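Heme-binding protein A / AI-2 binding protein A (Helicobacter pylori SS1, PDB 6OFQ) binds short peptides such as Ser-Thr-Ser-Ala in the periplasm and probably delivers them to an ABC transporter for uptake. Local coordinates at residues D88-F94 with G170-L176; Y304-V310 with A367-F373; Y133-K139 with K201-A205. Numbering follows the deposited sequence.

Interaction 1: residues D88-F94 with G170-L176; sequences DGLVYTF and GPEAPFL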
loop_
_atom_site.group_PDB
_atom_site.type_symbol
_atom_site.label_atom_id
_atom_site.label_comp_id
_atom_site.label_asym_id
_atom_site.label_seq_id
_atom_site.Cartn_x
_atom_site.Cartn_y
_atom_site.Cartn_z
ATOM N N ASP A 88 19.776 -9.588 -20.858
ATOM C CA ASP A 88 19.480 -8.203 -21.270
ATOM C C ASP A 88 18.258 -7.672 -20.539
ATOM O O ASP A 88 17.819 -6.543 -20.804
ATOM C CB ASP A 88 19.299 -8.150 -22.768
ATOM C CG ASP A 88 18.313 -9.143 -23.302
ATOM O OD1 ASP A 88 17.470 -9.637 -22.513
ATOM O OD2 ASP A 88 18.345 -9.511 -24.519
ATOM N N GLY A 89 17.664 -8.441 -19.649
ATOM C CA GLY A 89 16.488 -7.990 -18.916
ATOM C C GLY A 89 15.177 -7.981 -19.652
ATOM O O GLY A 89 14.184 -7.408 -19.173
ATOM N N LEU A 90 15.128 -8.493 -20.900
ATOM C CA LEU A 90 13.965 -8.338 -21.736
ATOM C C LEU A 90 12.924 -9.447 -21.658
ATOM O O LEU A 90 11.766 -9.221 -22.027
ATOM C CB LEU A 90 14.370 -8.132 -23.196
ATOM C CG LEU A 90 15.272 -6.899 -23.412
ATOM C CD1 LEU A 90 15.688 -6.881 -24.877
ATOM C CD2 LEU A 90 14.480 -5.632 -23.053
ATOM N N VAL A 91 13.366 -10.654 -21.304
ATOM C CA VAL A 91 12.481 -11.803 -21.362
ATOM C C VAL A 91 12.464 -12.526 -20.048
ATOM O O VAL A 91 13.521 -12.908 -19.556
ATOM C CB VAL A 91 12.826 -12.738 -22.521
ATOM C CG1 VAL A 91 11.839 -13.910 -22.599
ATOM C CG2 VAL A 91 12.761 -12.036 -23.828
ATOM N N TYR A 92 11.261 -12.692 -19.483
ATOM C CA TYR A 92 11.059 -13.428 -18.231
ATOM C C TYR A 92 10.160 -14.617 -18.475
ATOM O O TYR A 92 9.045 -14.440 -18.938
ATOM C CB TYR A 92 10.359 -12.587 -17.140
ATOM C CG TYR A 92 11.153 -11.424 -16.626
ATOM C CD1 TYR A 92 11.536 -10.354 -17.415
ATOM C CD2 TYR A 92 11.453 -11.340 -15.269
ATOM C CE1 TYR A 92 12.223 -9.284 -16.890
ATOM C CE2 TYR A 92 12.121 -10.246 -14.748
ATOM C CZ TYR A 92 12.488 -9.221 -15.547
ATOM O OH TYR A 92 13.195 -8.138 -15.064
ATOM N N THR A 93 10.670 -15.830 -18.250
ATOM C CA THR A 93 9.875 -17.038 -18.466
ATOM C C THR A 93 9.595 -17.706 -17.108
ATOM O O THR A 93 10.517 -17.994 -16.362
ATOM C CB THR A 93 10.627 -18.047 -19.349
ATOM O OG1 THR A 93 10.969 -17.435 -20.601
ATOM C CG2 THR A 93 9.730 -19.192 -19.681
ATOM N N PHE A 94 8.296 -17.844 -16.810
ATOM C CA PHE A 94 7.824 -18.412 -15.533
ATOM C C PHE A 94 7.244 -19.802 -15.746
ATOM O O PHE A 94 6.416 -20.017 -16.628
ATOM C CB PHE A 94 6.751 -17.505 -14.899
ATOM C CG PHE A 94 7.342 -16.214 -14.387
ATOM C CD1 PHE A 94 7.845 -16.089 -13.089
ATOM C CD2 PHE A 94 7.398 -15.100 -15.218
ATOM C CE1 PHE A 94 8.458 -14.932 -12.661
ATOM C CE2 PHE A 94 7.989 -13.920 -14.810
ATOM C CZ PHE A 94 8.535 -13.875 -13.542
ATOM N N GLY A 170 11.808 -2.796 -22.552
ATOM C CA GLY A 170 13.113 -2.326 -22.136
ATOM C C GLY A 170 13.358 -2.954 -20.766
ATOM O O GLY A 170 12.427 -3.451 -20.126
ATOM N N PRO A 171 14.623 -3.028 -20.336
ATOM C CA PRO A 171 14.898 -3.617 -19.022
ATOM C C PRO A 171 14.217 -2.813 -17.913
ATOM O O PRO A 171 14.074 -1.603 -18.000
ATOM C CB PRO A 171 16.417 -3.536 -18.869
ATOM C CG PRO A 171 16.858 -2.622 -19.939
ATOM C CD PRO A 171 15.845 -2.502 -20.984
ATOM N N GLU A 172 13.723 -3.535 -16.914
ATOM C CA GLU A 172 12.881 -2.990 -15.829
ATOM C C GLU A 172 13.327 -3.663 -14.550
ATOM O O GLU A 172 12.859 -4.716 -14.167
ATOM C CB GLU A 172 11.402 -3.254 -16.155
ATOM C CG GLU A 172 10.425 -2.622 -15.181
ATOM C CD GLU A 172 10.319 -1.108 -15.264
ATOM O OE1 GLU A 172 10.418 -0.545 -16.365
ATOM O OE2 GLU A 172 10.041 -0.567 -14.154
ATOM N N ALA A 173 14.239 -3.053 -13.805
ATOM C CA ALA A 173 14.820 -3.639 -12.611
ATOM C C ALA A 173 13.770 -4.086 -11.592
ATOM O O ALA A 173 13.922 -5.181 -11.073
ATOM C CB ALA A 173 15.869 -2.721 -11.975
ATOM N N PRO A 174 12.739 -3.289 -11.333
ATOM C CA PRO A 174 11.695 -3.740 -10.376
ATOM C C PRO A 174 10.754 -4.801 -10.837
ATOM O O PRO A 174 9.931 -5.244 -10.041
ATOM C CB PRO A 174 10.889 -2.461 -10.105
ATOM C CG PRO A 174 11.724 -1.352 -10.623
ATOM C CD PRO A 174 12.530 -1.882 -11.740
ATOM N N PHE A 175 10.839 -5.273 -12.082
ATOM C CA PHE A 175 9.747 -6.106 -12.623
ATOM C C PHE A 175 9.512 -7.368 -11.821
ATOM O O PHE A 175 8.351 -7.701 -11.549
ATOM C CB PHE A 175 10.017 -6.428 -14.113
ATOM C CG PHE A 175 8.830 -7.025 -14.859
ATOM C CD1 PHE A 175 7.691 -6.289 -15.096
ATOM C CD2 PHE A 175 8.825 -8.396 -15.160
ATOM C CE1 PHE A 175 6.636 -6.892 -15.768
ATOM C CE2 PHE A 175 7.762 -9.005 -15.807
ATOM C CZ PHE A 175 6.665 -8.242 -16.072
ATOM N N LEU A 176 10.547 -8.124 -11.446
ATOM C CA LEU A 176 10.336 -9.351 -10.719
ATOM C C LEU A 176 9.620 -9.071 -9.410
ATOM O O LEU A 176 8.634 -9.767 -9.098
ATOM C CB LEU A 176 11.639 -10.095 -10.477
ATOM C CG LEU A 176 11.500 -11.467 -9.839
ATOM C CD1 LEU A 176 10.813 -12.475 -10.708
ATOM C CD2 LEU A 176 12.880 -11.941 -9.403
HETATM O O HOH W 1 14.296 -6.326 -16.716
HETATM O O HOH W 2 13.359 -7.672 -12.357
#
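The backbones of 88-94 and 170-176 lie closest at Gly89 and Pro171 (CA atoms 4.7 Å apart) and diverge to 8.6 Å between the CA atoms of Tyr92 and Leu176. Gly89 suits the near end: its phi is positive, and a CB would lie 3.1 Å from Pro171 CB. Asp88 OD1, which also hydrogen-bonds Ser86 OG, accepts from Leu90 N (3.1 Å), an Asx turn before strand 91-96. That strand belongs to an antiparallel sheet, where Tyr92 pairs with Phe166; the other segment leaves the neighbouring strand 163-168 and, through a type I turn (Glu172 to Phe175), enters helix 175-178 against the sheet. Leu90 CD2 meets Gly170 CA (3.7 Å) and Pro171 CD (4.0 Å). Alternation directs Tyr92 and Phe94 toward that helix. The edge of Phe175 meets the face of Tyr92 (centroids 4.9 Å apart), and Phe94 CZ touches Leu176 CD1 (3.9 Å). Tyr92 OH bonds two waters, one shared with Gly89 O and Glu172 N, the other with Ala173 O and Leu176 N.

Interaction 2: residues Y304-V310 with A367-F373; sequences YFNNPLV and AGYPNGF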
loop_
_atom_site.group_PDB
_atom_site.type_symbol
_atom_site.label_atom_id
_atom_site.label_comp_id
_atom_site.label_asym_id
_atom_site.label_seq_id
_atom_site.Cartn_x
_atom_site.Cartn_y
_atom_site.Cartn_z
ATOM N N TYR A 304 -1.832 28.772 -5.717
ATOM C CA TYR A 304 -1.004 28.870 -4.525
ATOM C C TYR A 304 0.057 27.756 -4.530
ATOM O O TYR A 304 1.273 27.999 -4.480
ATOM C CB TYR A 304 -1.747 28.896 -3.185
ATOM C CG TYR A 304 -2.902 29.882 -3.184
ATOM C CD1 TYR A 304 -2.639 31.235 -3.312
ATOM C CD2 TYR A 304 -4.211 29.455 -3.048
ATOM C CE1 TYR A 304 -3.687 32.146 -3.243
ATOM C CE2 TYR A 304 -5.276 30.353 -3.001
ATOM C CZ TYR A 304 -4.971 31.693 -3.132
ATOM O OH TYR A 304 -6.050 32.598 -3.097
ATOM N N PHE A 305 -0.429 26.526 -4.606
ATOM C CA PHE A 305 0.472 25.367 -4.495
ATOM C C PHE A 305 1.286 25.086 -5.763
ATOM O O PHE A 305 2.232 24.304 -5.711
ATOM C CB PHE A 305 -0.355 24.144 -4.109
ATOM C CG PHE A 305 -1.131 24.348 -2.845
ATOM C CD1 PHE A 305 -0.471 24.367 -1.630
ATOM C CD2 PHE A 305 -2.488 24.600 -2.875
ATOM C CE1 PHE A 305 -1.155 24.679 -0.468
ATOM C CE2 PHE A 305 -3.166 24.912 -1.727
ATOM C CZ PHE A 305 -2.522 24.964 -0.516
ATOM N N ASN A 306 0.918 25.706 -6.871
ATOM C CA ASN A 306 1.728 25.770 -8.085
ATOM C C ASN A 306 2.867 26.738 -8.020
ATOM O O ASN A 306 3.660 26.784 -8.957
ATOM C CB ASN A 306 0.863 26.049 -9.298
ATOM C CG ASN A 306 0.284 27.447 -9.316
ATOM O OD1 ASN A 306 0.515 28.275 -8.446
ATOM N ND2 ASN A 306 -0.642 27.632 -10.258
ATOM N N ASN A 307 3.119 27.382 -6.891
ATOM C CA ASN A 307 4.233 28.309 -6.687
ATOM C C ASN A 307 5.192 27.666 -5.704
ATOM O O ASN A 307 4.873 27.541 -4.503
ATOM C CB ASN A 307 3.692 29.628 -6.166
ATOM C CG ASN A 307 4.767 30.697 -6.090
ATOM O OD1 ASN A 307 5.914 30.433 -5.852
ATOM N ND2 ASN A 307 4.384 31.924 -6.398
ATOM N N PRO A 308 6.412 27.292 -6.112
ATOM C CA PRO A 308 7.387 26.691 -5.243
ATOM C C PRO A 308 7.612 27.505 -3.974
ATOM O O PRO A 308 7.919 26.954 -2.938
ATOM C CB PRO A 308 8.695 26.597 -6.081
ATOM C CG PRO A 308 8.196 26.729 -7.453
ATOM C CD PRO A 308 6.905 27.470 -7.500
ATOM N N LEU A 309 7.559 28.836 -4.061
ATOM C CA LEU A 309 7.886 29.636 -2.874
ATOM C C LEU A 309 6.791 29.469 -1.835
ATOM O O LEU A 309 7.088 29.498 -0.633
ATOM C CB LEU A 309 7.997 31.106 -3.213
ATOM C CG LEU A 309 9.222 31.506 -4.025
ATOM C CD1 LEU A 309 9.344 33.011 -4.102
ATOM C CD2 LEU A 309 10.537 30.851 -3.663
ATOM N N VAL A 310 5.550 29.304 -2.280
ATOM C CA VAL A 310 4.471 28.998 -1.339
ATOM C C VAL A 310 4.695 27.670 -0.646
ATOM O O VAL A 310 4.533 27.486 0.597
ATOM C CB VAL A 310 3.092 29.079 -2.000
ATOM C CG1 VAL A 310 2.023 28.559 -1.038
ATOM C CG2 VAL A 310 2.718 30.511 -2.389
ATOM N N ALA A 367 6.454 35.552 -2.740
ATOM C CA ALA A 367 5.543 34.984 -3.710
ATOM C C ALA A 367 4.361 35.833 -4.091
ATOM O O ALA A 367 3.601 35.441 -4.968
ATOM C CB ALA A 367 4.964 33.692 -3.147
ATOM N N GLY A 368 4.178 36.909 -3.313
ATOM C CA GLY A 368 3.075 37.817 -3.607
ATOM C C GLY A 368 1.838 37.604 -2.724
ATOM O O GLY A 368 0.757 38.084 -3.084
ATOM N N TYR A 369 1.997 36.970 -1.556
ATOM C CA TYR A 369 0.870 36.677 -0.637
ATOM C C TYR A 369 1.200 37.143 0.766
ATOM O O TYR A 369 1.287 36.376 1.725
ATOM C CB TYR A 369 0.432 35.209 -0.642
ATOM C CG TYR A 369 0.108 34.714 -2.002
ATOM C CD1 TYR A 369 -1.058 35.125 -2.623
ATOM C CD2 TYR A 369 0.956 33.862 -2.699
ATOM C CE1 TYR A 369 -1.356 34.726 -3.909
ATOM C CE2 TYR A 369 0.677 33.468 -3.971
ATOM C CZ TYR A 369 -0.477 33.876 -4.567
ATOM O OH TYR A 369 -0.730 33.455 -5.835
ATOM N N PRO A 370 1.424 38.456 0.898
ATOM C CA PRO A 370 1.845 38.945 2.194
ATOM C C PRO A 370 0.748 38.919 3.250
ATOM O O PRO A 370 1.076 39.212 4.398
ATOM C CB PRO A 370 2.193 40.401 1.924
ATOM C CG PRO A 370 1.287 40.766 0.820
ATOM C CD PRO A 370 1.290 39.553 -0.076
ATOM N N ASN A 371 -0.515 38.773 2.876
ATOM C CA ASN A 371 -1.587 38.526 3.880
ATOM C C ASN A 371 -2.093 37.075 3.805
ATOM O O ASN A 371 -3.254 36.762 4.137
ATOM C CB ASN A 371 -2.715 39.543 3.740
ATOM C CG ASN A 371 -2.209 40.974 3.672
ATOM O OD1 ASN A 371 -2.428 41.652 2.673
ATOM N ND2 ASN A 371 -1.509 41.427 4.700
ATOM N N GLY A 372 -1.254 36.146 3.350
ATOM C CA GLY A 372 -1.679 34.755 3.229
ATOM C C GLY A 372 -2.791 34.500 2.241
ATOM O O GLY A 372 -2.993 35.244 1.284
ATOM N N PHE A 373 -3.594 33.472 2.525
ATOM C CA PHE A 373 -4.645 33.019 1.670
ATOM C C PHE A 373 -5.532 32.007 2.405
ATOM O O PHE A 373 -5.100 31.535 3.457
ATOM C CB PHE A 373 -4.181 32.524 0.289
ATOM C CG PHE A 373 -3.202 31.372 0.346
ATOM C CD1 PHE A 373 -3.655 30.072 0.394
ATOM C CD2 PHE A 373 -1.845 31.607 0.335
ATOM C CE1 PHE A 373 -2.713 29.033 0.462
ATOM C CE2 PHE A 373 -0.898 30.566 0.392
ATOM C CZ PHE A 373 -1.343 29.266 0.449
HETATM O O HOH W 3 1.688 32.339 -7.317
#
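Aromatic stacking dominates where 304-310 meets 367-373. Tyr304 and Phe373 form an offset stack, nearly parallel at 5° with centroids 4.0 Å apart, and each CB sits over the other's ring in a CH-pi contact, Tyr304 CB and Phe373 CB both 3.9 Å from the opposing centroid. Tyr304 also turns its edge to the face of Tyr369 (centroids 5.1 Å apart), completing a three-ring cluster of flat, broad side chains that pack face and edge across the contact.

Aliphatic contacts extend this patch. Val310 touches Phe373 through CG1 to CZ (3.7 Å) and Tyr369 through CG2 to CD2 (3.8 Å), while the small Ala367 lets its CB approach Leu309 CB to 4.0 Å.

A water bridges Asn307 ND2 (2.9 Å) and Tyr369 OH (3.0 Å) across the contact, while Asn307 OD1 accepts locally from Leu309 N (2.9 Å), N-capping helix 308-317. Gly368 follows helix 357-366 with the positive phi of a Schellman motif, a conformation glycine adopts easily.

The contact joins the start of helix 308-317 to the connection between helix 357-366 and strand 373-380; Leu309 and Val310 continue onto Leu363 and Leu364, and Phe373 pairs with Asp401 of strand 400-407.

Interaction 3: residues Y133-K139 with K201-A205; sequences YYSPGAK and KDELA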
loop_
_atom_site.group_PDB
_atom_site.type_symbol
_atom_site.label_atom_id
_atom_site.label_comp_id
_atom_site.label_asym_id
_atom_site.label_seq_id
_atom_site.Cartn_x
_atom_site.Cartn_y
_atom_site.Cartn_z
ATOM N N TYR A 133 -13.137 -6.569 -18.712
ATOM C CA TYR A 133 -14.078 -7.475 -18.045
ATOM C C TYR A 133 -15.254 -6.716 -17.448
ATOM O O TYR A 133 -16.419 -6.917 -17.861
ATOM C CB TYR A 133 -13.393 -8.395 -17.028
ATOM C CG TYR A 133 -14.335 -9.371 -16.370
ATOM C CD1 TYR A 133 -14.664 -10.557 -17.027
ATOM C CD2 TYR A 133 -14.862 -9.096 -15.104
ATOM C CE1 TYR A 133 -15.521 -11.475 -16.404
ATOM C CE2 TYR A 133 -15.739 -9.996 -14.486
ATOM C CZ TYR A 133 -16.079 -11.159 -15.177
ATOM O OH TYR A 133 -16.848 -12.116 -14.545
ATOM N N TYR A 134 -14.977 -5.865 -16.466
ATOM C CA TYR A 134 -15.988 -5.051 -15.813
ATOM C C TYR A 134 -16.590 -4.080 -16.820
ATOM O O TYR A 134 -15.975 -3.655 -17.765
ATOM C CB TYR A 134 -15.418 -4.289 -14.641
ATOM C CG TYR A 134 -14.871 -5.223 -13.586
ATOM C CD1 TYR A 134 -15.712 -5.949 -12.782
ATOM C CD2 TYR A 134 -13.523 -5.254 -13.294
ATOM C CE1 TYR A 134 -15.271 -6.798 -11.780
ATOM C CE2 TYR A 134 -13.050 -6.144 -12.333
ATOM C CZ TYR A 134 -13.912 -6.831 -11.520
ATOM O OH TYR A 134 -13.467 -7.669 -10.547
ATOM N N SER A 135 -17.862 -3.789 -16.579
ATOM C CA SER A 135 -18.540 -2.772 -17.366
ATOM C C SER A 135 -17.864 -1.438 -17.265
ATOM O O SER A 135 -17.218 -1.138 -16.247
ATOM C CB SER A 135 -19.964 -2.542 -16.844
ATOM O OG SER A 135 -20.626 -3.725 -17.233
ATOM N N PRO A 136 -18.037 -0.631 -18.310
ATOM C CA PRO A 136 -17.634 0.754 -18.099
ATOM C C PRO A 136 -18.254 1.322 -16.807
ATOM O O PRO A 136 -19.372 1.015 -16.370
ATOM C CB PRO A 136 -18.052 1.445 -19.412
ATOM C CG PRO A 136 -18.239 0.330 -20.400
ATOM C CD PRO A 136 -18.730 -0.844 -19.599
ATOM N N GLY A 137 -17.431 2.048 -16.063
ATOM C CA GLY A 137 -17.888 2.615 -14.811
ATOM C C GLY A 137 -16.695 3.086 -14.016
ATOM O O GLY A 137 -15.611 3.237 -14.567
ATOM N N ALA A 138 -16.898 3.344 -12.726
ATOM C CA ALA A 138 -15.847 3.908 -11.878
ATOM C C ALA A 138 -14.714 2.906 -11.662
ATOM O O ALA A 138 -13.624 3.420 -11.367
ATOM C CB ALA A 138 -16.365 4.385 -10.527
ATOM N N LYS A 139 -14.891 1.600 -11.909
ATOM C CA LYS A 139 -13.748 0.671 -11.649
ATOM C C LYS A 139 -12.559 0.983 -12.556
ATOM O O LYS A 139 -12.693 1.251 -13.766
ATOM C CB LYS A 139 -14.106 -0.807 -11.792
ATOM C CG LYS A 139 -15.142 -1.324 -10.804
ATOM C CD LYS A 139 -15.608 -2.726 -11.102
ATOM C CE LYS A 139 -16.216 -3.484 -9.943
ATOM N NZ LYS A 139 -17.484 -2.805 -9.596
ATOM N N LYS A 201 -20.943 -10.034 -13.353
ATOM C CA LYS A 201 -19.491 -9.764 -13.435
ATOM C C LYS A 201 -19.033 -8.920 -12.241
ATOM O O LYS A 201 -17.904 -9.098 -11.789
ATOM C CB LYS A 201 -19.105 -8.995 -14.676
ATOM C CG LYS A 201 -19.274 -9.814 -15.943
ATOM C CD LYS A 201 -18.728 -9.217 -17.231
ATOM C CE LYS A 201 -19.411 -7.891 -17.452
ATOM N NZ LYS A 201 -19.002 -7.155 -18.689
ATOM N N ASP A 202 -19.828 -8.008 -11.717
ATOM C CA ASP A 202 -19.377 -7.273 -10.550
ATOM C C ASP A 202 -19.094 -8.130 -9.336
ATOM O O ASP A 202 -18.375 -7.689 -8.413
ATOM C CB ASP A 202 -20.364 -6.167 -10.207
ATOM C CG ASP A 202 -20.310 -5.015 -11.194
ATOM O OD1 ASP A 202 -19.246 -4.699 -11.775
ATOM O OD2 ASP A 202 -21.364 -4.334 -11.303
ATOM N N GLU A 203 -19.628 -9.334 -9.288
ATOM C CA GLU A 203 -19.375 -10.205 -8.184
ATOM C C GLU A 203 -17.920 -10.720 -8.107
ATOM O O GLU A 203 -17.468 -11.240 -7.078
ATOM C CB GLU A 203 -20.315 -11.401 -8.118
ATOM C CG GLU A 203 -21.738 -10.993 -7.723
ATOM C CD GLU A 203 -22.629 -12.174 -7.376
ATOM O OE1 GLU A 203 -23.817 -11.830 -7.206
ATOM O OE2 GLU A 203 -22.245 -13.367 -7.336
ATOM N N LEU A 204 -17.174 -10.562 -9.206
ATOM C CA LEU A 204 -15.745 -10.946 -9.195
ATOM C C LEU A 204 -15.005 -10.142 -8.123
ATOM O O LEU A 204 -14.012 -10.654 -7.581
ATOM C CB LEU A 204 -15.132 -10.697 -10.573
ATOM C CG LEU A 204 -13.702 -11.280 -10.814
ATOM C CD1 LEU A 204 -13.710 -12.796 -10.682
ATOM C CD2 LEU A 204 -13.203 -10.761 -12.167
ATOM N N ALA A 205 -15.509 -8.946 -7.879
ATOM C CA ALA A 205 -14.879 -8.042 -6.876
ATOM C C ALA A 205 -15.611 -8.015 -5.547
ATOM O O ALA A 205 -15.254 -7.215 -4.657
ATOM C CB ALA A 205 -14.856 -6.658 -7.427
HETATM O O HOH W 4 -19.207 -5.363 -14.546
HETATM O O HOH W 5 -20.808 -5.260 -19.418
HETATM O O HOH W 6 -18.236 -5.009 -7.686
#
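This is a mixed polar and apolar contact between two connecting segments: 133-139, in the loop between helices 116-127 and 142-147, and 201-205, with a 3-10 segment at 201-204, between helix 189-197 and strand 214-220. The 3-10 character shows in the bonds from Leu204 N to Lys201 O (3.1 Å) and from Ala205 N to Asp202 O (3.2 Å).

Lysine suits position 201 because it pairs a long aliphatic arm with a charged end. The arm of Lys201 lies over the face of Tyr133, with CD 4.0 Å from the ring centroid in a CH-pi contact. Its NZ stays above the ring, 5.7 Å from the centroid, too far for more than a weak cation-pi attraction, and donates to Tyr133 O (2.7 Å). A water links the same NZ to Ser135 OG. At the other margin Lys139 NZ forms a salt bridge with Asp202 OD1 at 3.4 Å, so opposite charges of the two segments meet at the edge of the contact, through a hydrogen bond that is weak. Water also mediates here: one molecule joins Ser135 N to Asp202 OD1, and another joins Lys139 NZ to Asp202 O.

Tyr134 fills the middle, while Tyr133 lies under the Lys201 arm and against Leu204, its CE2 3.5 Å from Leu204 CD2. Tyr134 CZ lies 4.0 Å from Leu204 CD2, and the small Ala205 side chain lets its CB sit 3.6 Å from Tyr134 OH and 4.2 Å from Tyr134 CZ. The hydroxyls find partners beyond the contact, Tyr133 at Ala192 O and Tyr134 at Asp45.

Leu204 extends the apolar patch to Tyr191 and Leu195 of helix 189-197 and to Phe121 of helix 116-127, so the 3-10 turn packs beside both helices.

Overall arrangement
Along the chain, interactions 1 and 3 interlace: segment 88-94 is followed by 133-139, then 170-176 and 201-205, before interaction 2 opens at 304-310. Interactions 1 and 3 have centres 30 Å apart, whereas interaction 2 lies 44 and 43 Å from them, and none of the three touch. Interaction 1 belongs to the antiparallel five-stranded sheet containing 91-96; interaction 3 joins loops near helices 116-127 and 189-197, and segment 201-205 leads on to strand 214-220 of a separate mixed sheet; interaction 2 borders the sheet containing 373-380. The contacts therefore lie in distinct regions: interactions 1 and 3 probably belong to the N-terminal part and interaction 2 to the other lobe, as in family 5 binding proteins, which have two lobes and an extra subdomain.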